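Local coordinates for probable amino acid aminotransferase (Mycobacterium tuberculosis, PDB 6Q1S), which belongs to the class IV aminotransferase family and occurs as a dimer, modelled with 4'-deoxy-4'-aminopyridoxal-5'-phosphate and 2-oxoglutaric acid bound, at residues Leu18-Asp23 and Arg97-Gly102; Arg72-Ala77 and Ala107-Ser112; Asp243-Gln248 and His263-Arg268; Glu34-Arg39 and Gly89-Ile94. All coordinates share one frame; numbering follows the deposited sequence.

Contact 1. Residues Leu18-Asp23 and Arg97-Gly102; sequences LLHADD and RGREGG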
loop_
_atom_site.group_PDB
_atom_site.type_symbol
_atom_site.label_atom_id
_atom_site.label_comp_id
_atom_site.label_asym_id
_atom_site.label_seq_id
_atom_site.Cartn_x
_atom_site.Cartn_y
_atom_site.Cartn_z
ATOM N N LEU B 18 -4.392 -19.866 -7.174
ATOM C CA LEU B 18 -5.189 -19.144 -8.159
ATOM C C LEU B 18 -4.413 -18.056 -8.882
ATOM O O LEU B 18 -4.595 -17.871 -10.088
ATOM C CB LEU B 18 -6.422 -18.526 -7.491
ATOM C CG LEU B 18 -7.263 -17.623 -8.396
ATOM C CD1 LEU B 18 -7.814 -18.400 -9.579
ATOM C CD2 LEU B 18 -8.389 -16.975 -7.606
ATOM N N LEU B 19 -3.534 -17.346 -8.183
ATOM C CA LEU B 19 -2.883 -16.165 -8.723
ATOM C C LEU B 19 -1.483 -16.498 -9.214
ATOM O O LEU B 19 -0.769 -17.301 -8.605
ATOM C CB LEU B 19 -2.813 -15.062 -7.666
ATOM C CG LEU B 19 -4.128 -14.849 -6.919
ATOM C CD1 LEU B 19 -3.893 -14.099 -5.625
ATOM C CD2 LEU B 19 -5.114 -14.111 -7.804
ATOM N N HIS B 20 -1.097 -15.873 -10.321
ATOM C CA HIS B 20 0.239 -16.026 -10.863
ATOM C C HIS B 20 1.233 -15.171 -10.080
ATOM O O HIS B 20 0.863 -14.280 -9.311
ATOM C CB HIS B 20 0.254 -15.651 -12.343
ATOM C CG HIS B 20 -0.600 -16.536 -13.196
ATOM N ND1 HIS B 20 -0.078 -17.517 -14.010
ATOM C CD2 HIS B 20 -1.944 -16.594 -13.351
ATOM C CE1 HIS B 20 -1.063 -18.138 -14.636
ATOM N NE2 HIS B 20 -2.205 -17.597 -14.253
ATOM N N ALA B 21 2.520 -15.461 -10.281
ATOM C CA ALA B 21 3.564 -14.752 -9.552
ATOM C C ALA B 21 3.699 -13.302 -9.993
ATOM O O ALA B 21 4.305 -12.502 -9.271
ATOM C CB ALA B 21 4.902 -15.470 -9.718
ATOM N N ASP B 22 3.160 -12.949 -11.160
ATOM C CA ASP B 22 3.273 -11.600 -11.698
ATOM C C ASP B 22 1.963 -10.824 -11.625
ATOM O O ASP B 22 1.831 -9.788 -12.285
ATOM C CB ASP B 22 3.777 -11.645 -13.143
ATOM C CG ASP B 22 2.970 -12.584 -14.012
ATOM O OD1 ASP B 22 3.227 -12.631 -15.233
ATOM O OD2 ASP B 22 2.053 -13.247 -13.484
ATOM N N ASP B 23 0.990 -11.300 -10.850
ATOM C CA ASP B 23 -0.246 -10.553 -10.669
ATOM C C ASP B 23 0.050 -9.266 -9.911
ATOM O O ASP B 23 0.751 -9.280 -8.896
ATOM C CB ASP B 23 -1.279 -11.395 -9.920
ATOM C CG ASP B 23 -2.679 -10.821 -10.014
ATOM O OD1 ASP B 23 -2.931 -9.760 -9.404
ATOM O OD2 ASP B 23 -3.528 -11.423 -10.704
ATOM N N ARG B 97 -5.601 -5.394 -10.875
ATOM C CA ARG B 97 -5.349 -4.966 -12.246
ATOM C C ARG B 97 -4.959 -6.120 -13.160
ATOM O O ARG B 97 -4.971 -5.949 -14.384
ATOM C CB ARG B 97 -4.265 -3.884 -12.266
ATOM C CG ARG B 97 -4.307 -2.989 -13.500
ATOM C CD ARG B 97 -3.413 -1.768 -13.340
ATOM N NE ARG B 97 -3.728 -1.010 -12.132
ATOM C CZ ARG B 97 -4.647 -0.050 -12.070
ATOM N NH1 ARG B 97 -5.343 0.280 -13.150
ATOM N NH2 ARG B 97 -4.866 0.584 -10.928
ATOM N N GLY B 98 -4.621 -7.278 -12.610
ATOM C CA GLY B 98 -4.257 -8.419 -13.423
ATOM C C GLY B 98 -2.761 -8.629 -13.493
ATOM O O GLY B 98 -1.970 -8.060 -12.735
ATOM N N ARG B 99 -2.374 -9.492 -14.428
ATOM C CA ARG B 99 -0.970 -9.816 -14.617
ATOM C C ARG B 99 -0.246 -8.650 -15.285
ATOM O O ARG B 99 -0.846 -7.849 -16.006
ATOM C CB ARG B 99 -0.840 -11.086 -15.459
ATOM C CG ARG B 99 -1.281 -12.335 -14.712
ATOM C CD ARG B 99 -1.162 -13.606 -15.540
ATOM N NE ARG B 99 0.225 -13.981 -15.800
ATOM C CZ ARG B 99 0.587 -15.063 -16.481
ATOM N NH1 ARG B 99 -0.339 -15.878 -16.966
ATOM N NH2 ARG B 99 1.871 -15.337 -16.668
ATOM N N GLU B 100 1.056 -8.553 -15.027
ATOM C CA GLU B 100 1.867 -7.523 -15.663
ATOM C C GLU B 100 1.966 -7.779 -17.162
ATOM O O GLU B 100 2.341 -8.874 -17.594
ATOM C CB GLU B 100 3.261 -7.473 -15.042
ATOM C CG GLU B 100 4.157 -6.408 -15.655
ATOM C CD GLU B 100 5.539 -6.376 -15.035
ATOM O OE1 GLU B 100 5.782 -7.141 -14.078
ATOM O OE2 GLU B 100 6.382 -5.586 -15.507
ATOM N N GLY B 101 1.642 -6.761 -17.958
ATOM C CA GLY B 101 1.612 -6.886 -19.398
ATOM C C GLY B 101 0.330 -7.449 -19.969
ATOM O O GLY B 101 0.095 -7.312 -21.176
ATOM N N GLY B 102 -0.509 -8.074 -19.146
ATOM C CA GLY B 102 -1.790 -8.568 -19.599
ATOM C C GLY B 102 -2.851 -7.488 -19.561
ATOM O O GLY B 102 -2.622 -6.354 -19.140
#
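Two loops meet at the dimer interface through a stack and a salt bridge that share one guanidinium, that of Arg99, lying flat on the His20 ring while Asp22 forms the salt bridge. Ring and guanidinium planes are 10° apart, with centres 3.8 Å from each other; NH1 sits over one face of the imidazole, offset toward the rim, and the CD methylene covers the same ring in a CH-pi contact. The Arg99 chain bends at its third torsion (chi3 69°), which brings NE round to the carboxylate. There Asp22 OD2 lies 3.0 Å from Arg99 NE, and OD1 is 3.3 Å from NE and NH2; all three bonds are weak. OD1 is in the guanidinium plane, yet the carboxylate is turned 57° from it. Asp22 belongs to a type I turn running from His20 to Asp23, and Arg99 opens a type II turn to Gly102. The backbones touch too, in a single bridge between Asp23 and Arg99. Asp23 is the N-cap of helix 24-27: its OD1 accepts from Ala25 N, and OD2 meets Thr106 OG1. Glu100 sends its carboxylate to Arg92 of the second subunit, whose Met110 packs on Asp22. The loops are tied once more by Glu100 N, which donates to Asp22 O at 3.1 Å, from well outside the carbonyl plane.

Contact 2. Residues Arg72-Ala77 and Ala107-Ser112; sequences RAVEVA and AYVMVS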
loop_
_atom_site.group_PDB
_atom_site.type_symbol
_atom_site.label_atom_id
_atom_site.label_comp_id
_atom_site.label_asym_id
_atom_site.label_seq_id
_atom_site.Cartn_x
_atom_site.Cartn_y
_atom_site.Cartn_z
ATOM N N ARG B 72 -23.486 -12.517 -8.715
ATOM C CA ARG B 72 -23.605 -13.968 -8.817
ATOM C C ARG B 72 -22.495 -14.668 -8.042
ATOM O O ARG B 72 -22.744 -15.671 -7.363
ATOM C CB ARG B 72 -23.595 -14.404 -10.280
ATOM C CG ARG B 72 -23.811 -15.899 -10.470
ATOM C CD ARG B 72 -23.804 -16.268 -11.939
ATOM N NE ARG B 72 -22.533 -15.935 -12.573
ATOM C CZ ARG B 72 -22.350 -15.872 -13.886
ATOM N NH1 ARG B 72 -23.363 -16.114 -14.709
ATOM N NH2 ARG B 72 -21.159 -15.561 -14.379
ATOM N N ALA B 73 -21.262 -14.165 -8.145
ATOM C CA ALA B 73 -20.154 -14.778 -7.421
ATOM C C ALA B 73 -20.358 -14.695 -5.912
ATOM O O ALA B 73 -20.047 -15.646 -5.185
ATOM C CB ALA B 73 -18.835 -14.114 -7.821
ATOM N N VAL B 74 -20.888 -13.571 -5.423
ATOM C CA VAL B 74 -21.160 -13.453 -3.993
ATOM C C VAL B 74 -22.313 -14.366 -3.592
ATOM O O VAL B 74 -22.291 -14.981 -2.520
ATOM C CB VAL B 74 -21.405 -11.984 -3.592
ATOM C CG1 VAL B 74 -20.230 -11.122 -4.017
ATOM C CG2 VAL B 74 -22.697 -11.444 -4.169
ATOM N N GLU B 75 -23.345 -14.461 -4.437
ATOM C CA GLU B 75 -24.491 -15.304 -4.112
ATOM C C GLU B 75 -24.103 -16.776 -4.101
ATOM O O GLU B 75 -24.556 -17.537 -3.237
ATOM C CB GLU B 75 -25.623 -15.054 -5.107
ATOM C CG GLU B 75 -26.826 -15.955 -4.909
ATOM C CD GLU B 75 -27.711 -15.507 -3.768
ATOM O OE1 GLU B 75 -27.494 -14.394 -3.249
ATOM O OE2 GLU B 75 -28.625 -16.269 -3.390
ATOM N N VAL B 76 -23.263 -17.192 -5.047
ATOM C CA VAL B 76 -22.795 -18.573 -5.071
ATOM C C VAL B 76 -21.939 -18.857 -3.843
ATOM O O VAL B 76 -22.107 -19.881 -3.169
ATOM C CB VAL B 76 -22.027 -18.853 -6.376
ATOM C CG1 VAL B 76 -21.203 -20.122 -6.250
ATOM C CG2 VAL B 76 -22.991 -18.949 -7.549
ATOM N N ALA B 77 -21.014 -17.948 -3.530
ATOM C CA ALA B 77 -20.154 -18.134 -2.367
ATOM C C ALA B 77 -20.950 -18.076 -1.070
ATOM O O ALA B 77 -20.658 -18.813 -0.122
ATOM C CB ALA B 77 -19.045 -17.082 -2.362
ATOM N N ALA B 107 -10.134 -10.922 -10.686
ATOM C CA ALA B 107 -11.337 -10.690 -9.897
ATOM C C ALA B 107 -11.848 -12.014 -9.351
ATOM O O ALA B 107 -12.073 -12.951 -10.121
ATOM C CB ALA B 107 -12.418 -10.011 -10.741
ATOM N N TYR B 108 -12.026 -12.094 -8.033
ATOM C CA TYR B 108 -12.598 -13.293 -7.435
ATOM C C TYR B 108 -13.219 -12.941 -6.090
ATOM O O TYR B 108 -13.027 -11.845 -5.555
ATOM C CB TYR B 108 -11.559 -14.412 -7.288
ATOM C CG TYR B 108 -10.388 -14.097 -6.385
ATOM C CD1 TYR B 108 -9.245 -13.485 -6.882
ATOM C CD2 TYR B 108 -10.415 -14.438 -5.039
ATOM C CE1 TYR B 108 -8.169 -13.207 -6.061
ATOM C CE2 TYR B 108 -9.345 -14.162 -4.211
ATOM C CZ TYR B 108 -8.224 -13.548 -4.728
ATOM O OH TYR B 108 -7.156 -13.277 -3.905
ATOM N N VAL B 109 -13.970 -13.899 -5.551
ATOM C CA VAL B 109 -14.675 -13.762 -4.284
ATOM C C VAL B 109 -14.169 -14.839 -3.336
ATOM O O VAL B 109 -13.991 -15.996 -3.735
ATOM C CB VAL B 109 -16.202 -13.875 -4.486
ATOM C CG1 VAL B 109 -16.914 -14.115 -3.163
ATOM C CG2 VAL B 109 -16.737 -12.631 -5.166
ATOM N N MET B 110 -13.934 -14.459 -2.082
ATOM C CA MET B 110 -13.334 -15.354 -1.102
ATOM C C MET B 110 -14.065 -15.253 0.227
ATOM O O MET B 110 -14.308 -14.148 0.721
ATOM C CB MET B 110 -11.851 -15.026 -0.912
ATOM C CG MET B 110 -11.174 -15.839 0.164
ATOM S SD MET B 110 -9.383 -15.687 0.093
ATOM C CE MET B 110 -9.219 -13.915 -0.090
ATOM N N VAL B 111 -14.406 -16.405 0.804
ATOM C CA VAL B 111 -15.015 -16.480 2.127
ATOM C C VAL B 111 -14.052 -17.200 3.059
ATOM O O VAL B 111 -13.466 -18.224 2.691
ATOM C CB VAL B 111 -16.379 -17.198 2.086
ATOM C CG1 VAL B 111 -17.151 -16.935 3.368
ATOM C CG2 VAL B 111 -17.178 -16.758 0.870
ATOM N N SER B 112 -13.901 -16.673 4.266
ATOM C CA SER B 112 -12.977 -17.201 5.257
ATOM C C SER B 112 -13.623 -17.103 6.628
ATOM O O SER B 112 -14.595 -16.362 6.809
ATOM C CB SER B 112 -11.645 -16.439 5.233
ATOM O OG SER B 112 -10.960 -16.649 4.008
#
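Apolar side-chain packing carries the whole of this contact, in which Ala73, Val74 and Ala77 of helix 67-84 meet Val109 and Val111 of strand 106-113. It is a helix laid on one face of an antiparallel sheet: the two axes run in nearly the same direction, 24° apart, and approach to 8.4 Å.

Alanine-to-valine contacts come first. Val109 points at the helix and splits its two methyls between successive turns: CG2 meets Ala73 CB at 3.7 Å, and CG1, anti to the backbone N (chi1 164°), meets Ala77 CB, also at 3.7 Å. Ala77 CB in turn sits between two strand residues, since Val111 CG2 reaches it at 3.7 Å as well. The single valine-to-valine contact is looser: Val74 CG1 stands 4.0 Å from Val109 CG2, and the two side chains cross at about a right angle.

Around this row the packing continues with Val5 of strand 3-6, which touches both alanines, and Leu93 of strand 89-96, which touches Val74 and Val109. Tyr108 and Met110 point from the other face of the strand and meet the second subunit, Tyr108 OH bonding to Ala21 O there.

With no hydrogen bond or charge passing between helix and strand, the fit rests on shape: small alanine methyls let the helix come close, and burial of hydrocarbon holds it there.

Contact 3. Residues Asp243-Gln248 and His263-Arg268; sequences DLFDSQ and HTLDGR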
loop_
_atom_site.group_PDB
_atom_site.type_symbol
_atom_site.label_atom_id
_atom_site.label_comp_id
_atom_site.label_asym_id
_atom_site.label_seq_id
_atom_site.Cartn_x
_atom_site.Cartn_y
_atom_site.Cartn_z
ATOM N N ASP B 243 -12.737 16.298 21.684
ATOM C CA ASP B 243 -14.097 15.809 21.488
ATOM C C ASP B 243 -14.202 14.300 21.669
ATOM O O ASP B 243 -15.297 13.792 21.932
ATOM C CB ASP B 243 -14.611 16.208 20.105
ATOM C CG ASP B 243 -14.634 17.709 19.905
ATOM O OD1 ASP B 243 -14.590 18.159 18.743
ATOM O OD2 ASP B 243 -14.654 18.442 20.917
ATOM N N LEU B 244 -13.095 13.572 21.518
ATOM C CA LEU B 244 -13.130 12.132 21.735
ATOM C C LEU B 244 -13.330 11.803 23.209
ATOM O O LEU B 244 -14.067 10.870 23.548
ATOM C CB LEU B 244 -11.846 11.487 21.210
ATOM C CG LEU B 244 -11.663 11.462 19.691
ATOM C CD1 LEU B 244 -10.323 10.844 19.327
ATOM C CD2 LEU B 244 -12.806 10.713 19.024
ATOM N N PHE B 245 -12.688 12.557 24.099
ATOM C CA PHE B 245 -12.741 12.254 25.523
ATOM C C PHE B 245 -14.041 12.700 26.184
ATOM O O PHE B 245 -14.405 12.144 27.227
ATOM C CB PHE B 245 -11.550 12.898 26.234
ATOM C CG PHE B 245 -10.231 12.254 25.908
ATOM C CD1 PHE B 245 -9.886 11.033 26.463
ATOM C CD2 PHE B 245 -9.340 12.865 25.041
ATOM C CE1 PHE B 245 -8.676 10.434 26.162
ATOM C CE2 PHE B 245 -8.128 12.270 24.737
ATOM C CZ PHE B 245 -7.796 11.054 25.299
ATOM N N ASP B 246 -14.740 13.684 25.619
ATOM C CA ASP B 246 -15.993 14.171 26.188
ATOM C C ASP B 246 -17.231 13.463 25.648
ATOM O O ASP B 246 -18.346 13.812 26.050
ATOM C CB ASP B 246 -16.135 15.679 25.951
ATOM C CG ASP B 246 -14.936 16.460 26.441
ATOM O OD1 ASP B 246 -14.444 17.322 25.685
ATOM O OD2 ASP B 246 -14.465 16.189 27.568
ATOM N N SER B 247 -17.073 12.471 24.779
ATOM C CA SER B 247 -18.227 11.818 24.185
ATOM C C SER B 247 -18.838 10.821 25.172
ATOM O O SER B 247 -18.231 10.447 26.179
ATOM C CB SER B 247 -17.826 11.105 22.893
ATOM O OG SER B 247 -17.039 9.962 23.181
ATOM N N GLN B 248 -20.067 10.412 24.880
ATOM C CA GLN B 248 -20.691 9.350 25.639
ATOM C C GLN B 248 -20.123 7.988 25.274
ATOM O O GLN B 248 -20.241 7.043 26.064
ATOM C CB GLN B 248 -22.199 9.358 25.422
ATOM N N HIS B 263 -12.980 1.709 25.228
ATOM C CA HIS B 263 -13.090 1.910 26.666
ATOM C C HIS B 263 -11.855 2.564 27.268
ATOM O O HIS B 263 -11.927 3.081 28.388
ATOM C CB HIS B 263 -13.364 0.576 27.374
ATOM C CG HIS B 263 -12.318 -0.470 27.140
ATOM N ND1 HIS B 263 -11.024 -0.346 27.597
ATOM C CD2 HIS B 263 -12.380 -1.665 26.506
ATOM C CE1 HIS B 263 -10.331 -1.416 27.250
ATOM N NE2 HIS B 263 -11.131 -2.232 26.586
ATOM N N THR B 264 -10.732 2.552 26.553
ATOM C CA THR B 264 -9.491 3.158 27.019
ATOM C C THR B 264 -8.820 3.824 25.829
ATOM O O THR B 264 -8.539 3.163 24.825
ATOM C CB THR B 264 -8.558 2.117 27.647
ATOM O OG1 THR B 264 -9.281 1.351 28.620
ATOM C CG2 THR B 264 -7.375 2.794 28.317
ATOM N N LEU B 265 -8.578 5.126 25.936
ATOM C CA LEU B 265 -7.958 5.906 24.872
ATOM C C LEU B 265 -6.669 6.518 25.399
ATOM O O LEU B 265 -6.701 7.319 26.340
ATOM C CB LEU B 265 -8.910 6.990 24.362
ATOM C CG LEU B 265 -8.402 7.849 23.205
ATOM C CD1 LEU B 265 -8.107 6.976 21.995
ATOM C CD2 LEU B 265 -9.416 8.926 22.854
ATOM N N ASP B 266 -5.542 6.135 24.794
ATOM C CA ASP B 266 -4.219 6.626 25.188
ATOM C C ASP B 266 -3.945 6.380 26.670
ATOM O O ASP B 266 -3.430 7.248 27.378
ATOM C CB ASP B 266 -4.057 8.109 24.848
ATOM C CG ASP B 266 -3.915 8.355 23.364
ATOM O OD1 ASP B 266 -4.503 9.334 22.863
ATOM O OD2 ASP B 266 -3.252 7.544 22.690
ATOM N N GLY B 267 -4.303 5.188 27.148
ATOM C CA GLY B 267 -4.079 4.817 28.529
ATOM C C GLY B 267 -5.086 5.366 29.515
ATOM O O GLY B 267 -5.124 4.902 30.661
ATOM N N ARG B 268 -5.889 6.349 29.116
ATOM C CA ARG B 268 -6.890 6.955 29.987
ATOM C C ARG B 268 -8.234 6.271 29.764
ATOM O O ARG B 268 -8.759 6.282 28.646
ATOM C CB ARG B 268 -7.001 8.452 29.705
ATOM C CG ARG B 268 -5.673 9.194 29.703
ATOM C CD ARG B 268 -5.866 10.602 29.176
ATOM N NE ARG B 268 -7.187 11.119 29.522
ATOM C CZ ARG B 268 -7.682 12.267 29.074
ATOM N NH1 ARG B 268 -6.972 13.026 28.252
ATOM N NH2 ARG B 268 -8.896 12.652 29.442
#
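The shortest polar bond here, 2.6 Å between His263 ND1 and Thr264 OG1, lies just before Leu265, the strand residue that packs on Phe245. The hydroxyl oxygen is at the edge of the imidazole, in its plane, and Thr264 points away from the helix end that the contact is built on. Leu265 and Arg268 close a type I' turn, with Leu265 N donating to Arg268 O and Arg268 N to Leu265 O. This hairpin turn puts both their side chains beside Phe245, and they sandwich its ring. On one face the Arg268 guanidinium lies flat, its plane 2° from that of the ring and its centre 3.8 Å away, in a cation-pi stack with NH1 over the ring centre. A bend at chi3 (32°) places NE beyond the ring outline, nearest CE1. On the opposite face Leu265 CD2 makes a CH-pi contact, 3.9 Å from the ring centroid and offset toward the rim, and it touches Leu244 CB at 3.9 Å. The ring edge meets Leu265 O, in plane. Asp266 OD1, also near the ring edge, hydrogen-bonds to Thr130 OG1. Leu270 also touches Phe245 and Leu265, while Leu244 packs on Ile192 of strand 189-194. The end of helix 241-245 is thereby fastened to the hairpin of strands 258-265 and 268-269 in the mixed sheet, where strand 126-132 runs parallel to 258-265.

Contact 4. Residues Glu34-Arg39 and Gly89-Ile94; sequences ETLLVR and GALRLI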
loop_
_atom_site.group_PDB
_atom_site.type_symbol
_atom_site.label_atom_id
_atom_site.label_comp_id
_atom_site.label_asym_id
_atom_site.label_seq_id
_atom_site.Cartn_x
_atom_site.Cartn_y
_atom_site.Cartn_z
ATOM N N GLU B 34 -13.159 -5.359 -1.130
ATOM C CA GLU B 34 -14.239 -5.089 -0.197
ATOM C C GLU B 34 -14.350 -6.261 0.763
ATOM O O GLU B 34 -13.989 -7.390 0.427
ATOM C CB GLU B 34 -15.577 -4.871 -0.919
ATOM C CG GLU B 34 -15.725 -3.501 -1.557
ATOM C CD GLU B 34 -15.773 -2.388 -0.532
ATOM O OE1 GLU B 34 -16.332 -2.614 0.563
ATOM O OE2 GLU B 34 -15.254 -1.290 -0.817
ATOM N N THR B 35 -14.855 -5.987 1.963
ATOM C CA THR B 35 -15.045 -7.013 2.980
ATOM C C THR B 35 -16.494 -6.998 3.436
ATOM O O THR B 35 -17.016 -5.949 3.823
ATOM C CB THR B 35 -14.115 -6.804 4.180
ATOM O OG1 THR B 35 -12.754 -6.993 3.773
ATOM C CG2 THR B 35 -14.447 -7.791 5.290
ATOM N N LEU B 36 -17.135 -8.163 3.388
ATOM C CA LEU B 36 -18.536 -8.298 3.743
ATOM C C LEU B 36 -18.684 -9.363 4.816
ATOM O O LEU B 36 -17.896 -10.309 4.889
ATOM C CB LEU B 36 -19.397 -8.677 2.528
ATOM C CG LEU B 36 -19.475 -7.700 1.353
ATOM C CD1 LEU B 36 -18.298 -7.890 0.410
ATOM C CD2 LEU B 36 -20.789 -7.873 0.610
ATOM N N LEU B 37 -19.704 -9.196 5.650
ATOM C CA LEU B 37 -20.009 -10.138 6.716
ATOM C C LEU B 37 -21.212 -10.984 6.320
ATOM O O LEU B 37 -22.247 -10.447 5.911
ATOM C CB LEU B 37 -20.285 -9.406 8.030
ATOM C CG LEU B 37 -20.657 -10.274 9.235
ATOM C CD1 LEU B 37 -19.439 -11.010 9.771
ATOM C CD2 LEU B 37 -21.296 -9.424 10.321
ATOM N N VAL B 38 -21.068 -12.300 6.427
ATOM C CA VAL B 38 -22.177 -13.223 6.226
ATOM C C VAL B 38 -22.797 -13.512 7.586
ATOM O O VAL B 38 -22.135 -14.058 8.475
ATOM C CB VAL B 38 -21.713 -14.518 5.541
ATOM C CG1 VAL B 38 -22.844 -15.535 5.514
ATOM C CG2 VAL B 38 -21.230 -14.227 4.131
ATOM N N ARG B 39 -24.068 -13.151 7.749
ATOM C CA ARG B 39 -24.768 -13.346 9.011
ATOM C C ARG B 39 -26.197 -13.778 8.730
ATOM O O ARG B 39 -26.900 -13.133 7.946
ATOM C CB ARG B 39 -24.758 -12.067 9.861
ATOM C CG ARG B 39 -25.714 -12.112 11.045
ATOM C CD ARG B 39 -25.722 -10.804 11.825
ATOM N NE ARG B 39 -24.593 -10.704 12.749
ATOM C CZ ARG B 39 -24.462 -9.755 13.670
ATOM N NH1 ARG B 39 -25.393 -8.819 13.799
ATOM N NH2 ARG B 39 -23.405 -9.745 14.470
ATOM N N GLY B 89 -19.287 -15.479 8.468
ATOM C CA GLY B 89 -18.204 -15.620 7.526
ATOM C C GLY B 89 -17.635 -14.271 7.133
ATOM O O GLY B 89 -18.299 -13.238 7.215
ATOM N N ALA B 90 -16.379 -14.304 6.707
ATOM C CA ALA B 90 -15.671 -13.125 6.220
ATOM C C ALA B 90 -15.579 -13.250 4.704
ATOM O O ALA B 90 -14.712 -13.956 4.183
ATOM C CB ALA B 90 -14.291 -13.009 6.861
ATOM N N LEU B 91 -16.476 -12.565 4.001
ATOM C CA LEU B 91 -16.524 -12.594 2.546
ATOM C C LEU B 91 -15.799 -11.373 1.998
ATOM O O LEU B 91 -16.095 -10.240 2.393
ATOM C CB LEU B 91 -17.973 -12.629 2.053
ATOM C CG LEU B 91 -18.206 -12.940 0.575
ATOM C CD1 LEU B 91 -19.429 -13.825 0.402
ATOM C CD2 LEU B 91 -18.374 -11.653 -0.207
ATOM N N ARG B 92 -14.857 -11.606 1.087
ATOM C CA ARG B 92 -14.040 -10.539 0.528
ATOM C C ARG B 92 -14.055 -10.614 -0.991
ATOM O O ARG B 92 -14.011 -11.704 -1.566
ATOM C CB ARG B 92 -12.591 -10.614 1.034
ATOM C CG ARG B 92 -12.371 -9.934 2.378
ATOM C CD ARG B 92 -10.996 -10.251 2.953
ATOM N NE ARG B 92 -10.752 -11.680 3.129
ATOM C CZ ARG B 92 -9.583 -12.186 3.512
ATOM N NH1 ARG B 92 -8.562 -11.378 3.765
ATOM N NH2 ARG B 92 -9.433 -13.498 3.642
ATOM N N LEU B 93 -14.135 -9.449 -1.631
ATOM C CA LEU B 93 -14.078 -9.321 -3.084
ATOM C C LEU B 93 -12.715 -8.766 -3.474
ATOM O O LEU B 93 -12.388 -7.632 -3.119
ATOM C CB LEU B 93 -15.182 -8.397 -3.596
ATOM C CG LEU B 93 -16.486 -8.409 -2.805
ATOM C CD1 LEU B 93 -17.408 -7.297 -3.276
ATOM C CD2 LEU B 93 -17.151 -9.754 -2.960
ATOM N N ILE B 94 -11.931 -9.549 -4.208
ATOM C CA ILE B 94 -10.595 -9.140 -4.628
ATOM C C ILE B 94 -10.651 -8.758 -6.101
ATOM O O ILE B 94 -11.041 -9.570 -6.946
ATOM C CB ILE B 94 -9.560 -10.248 -4.386
ATOM C CG1 ILE B 94 -9.666 -10.771 -2.952
ATOM C CG2 ILE B 94 -8.156 -9.731 -4.671
ATOM C CD1 ILE B 94 -9.309 -9.745 -1.899
#
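Backbone hydrogen bonds join Glu34, Leu36 and Val38 to Leu93, Leu91 and Gly89 as an antiparallel ladder, two bonds to each pair. Leu93 N donates to Glu34 O, and Leu91 N to Leu36 O. Val38 N reaches Gly89 O at 3.0 Å in an almost straight bond (174°). The return bond from Leu36 N to Leu91 O is modelled so short that its exact length is doubtful. Between these rungs, Thr35 faces Arg92 and Leu37 faces Ala90 as non-hydrogen-bonded pairs.

Apolar packing fills the face carrying Leu36, Val38, Leu91 and Leu93. Leu36 CD1 is its hub: it touches Leu93 CG at 3.7 Å and Leu91 CD2 at 3.8 Å, the Leu36 and Leu93 side chains crossing at about a right angle. Glu34 adds its CB, 3.8 Å from Leu93 CD1, and then bends away at chi2 (-66°); its carboxylate forms a salt bridge with Arg52, and the Glu34 side chain is about 5 Å from the bound 4'-deoxy-4'-aminopyridoxal-5'-phosphate.

On the other face Thr35 and Arg92 lie side by side, pointing the same way, with Thr35 OG1 3.3 Å from Arg92 CG. The guanidinium forms its salt bridge with Glu100 of the second subunit. The Thr35 side chain is about 5 Å from a bound 2-oxoglutaric acid.

Strand 89-96 runs between 31-39 and 106-113 in the antiparallel sheet. Helices 46-59 and 67-84 pack on the leucine face, His49 against Leu36, and Trp70 and Val74 against Leu93.

Overall arrangement
From the N terminus, 18-23 opens contact 1, which closes only at 97-102, after strand 89-96. Contact 4 lies within that span, pairing strand 31-39 with 89-96 after the chain has passed through helices 46-59 and 67-84. Contact 2 starts on the second of these helices and ends on strand 106-113, so it crosses both contact 4 and contact 1. Contacts 2 and 4 share one antiparallel sheet, where Arg92 and Met110 are backbone neighbours, and Leu18 and Leu19 reach Tyr108 of contact 2. All three touch the second subunit. Contact 3 follows in series, closing the short excursion from 243-248 to 263-268 in the mixed sheet, about 45 Å from contact 1 between centres.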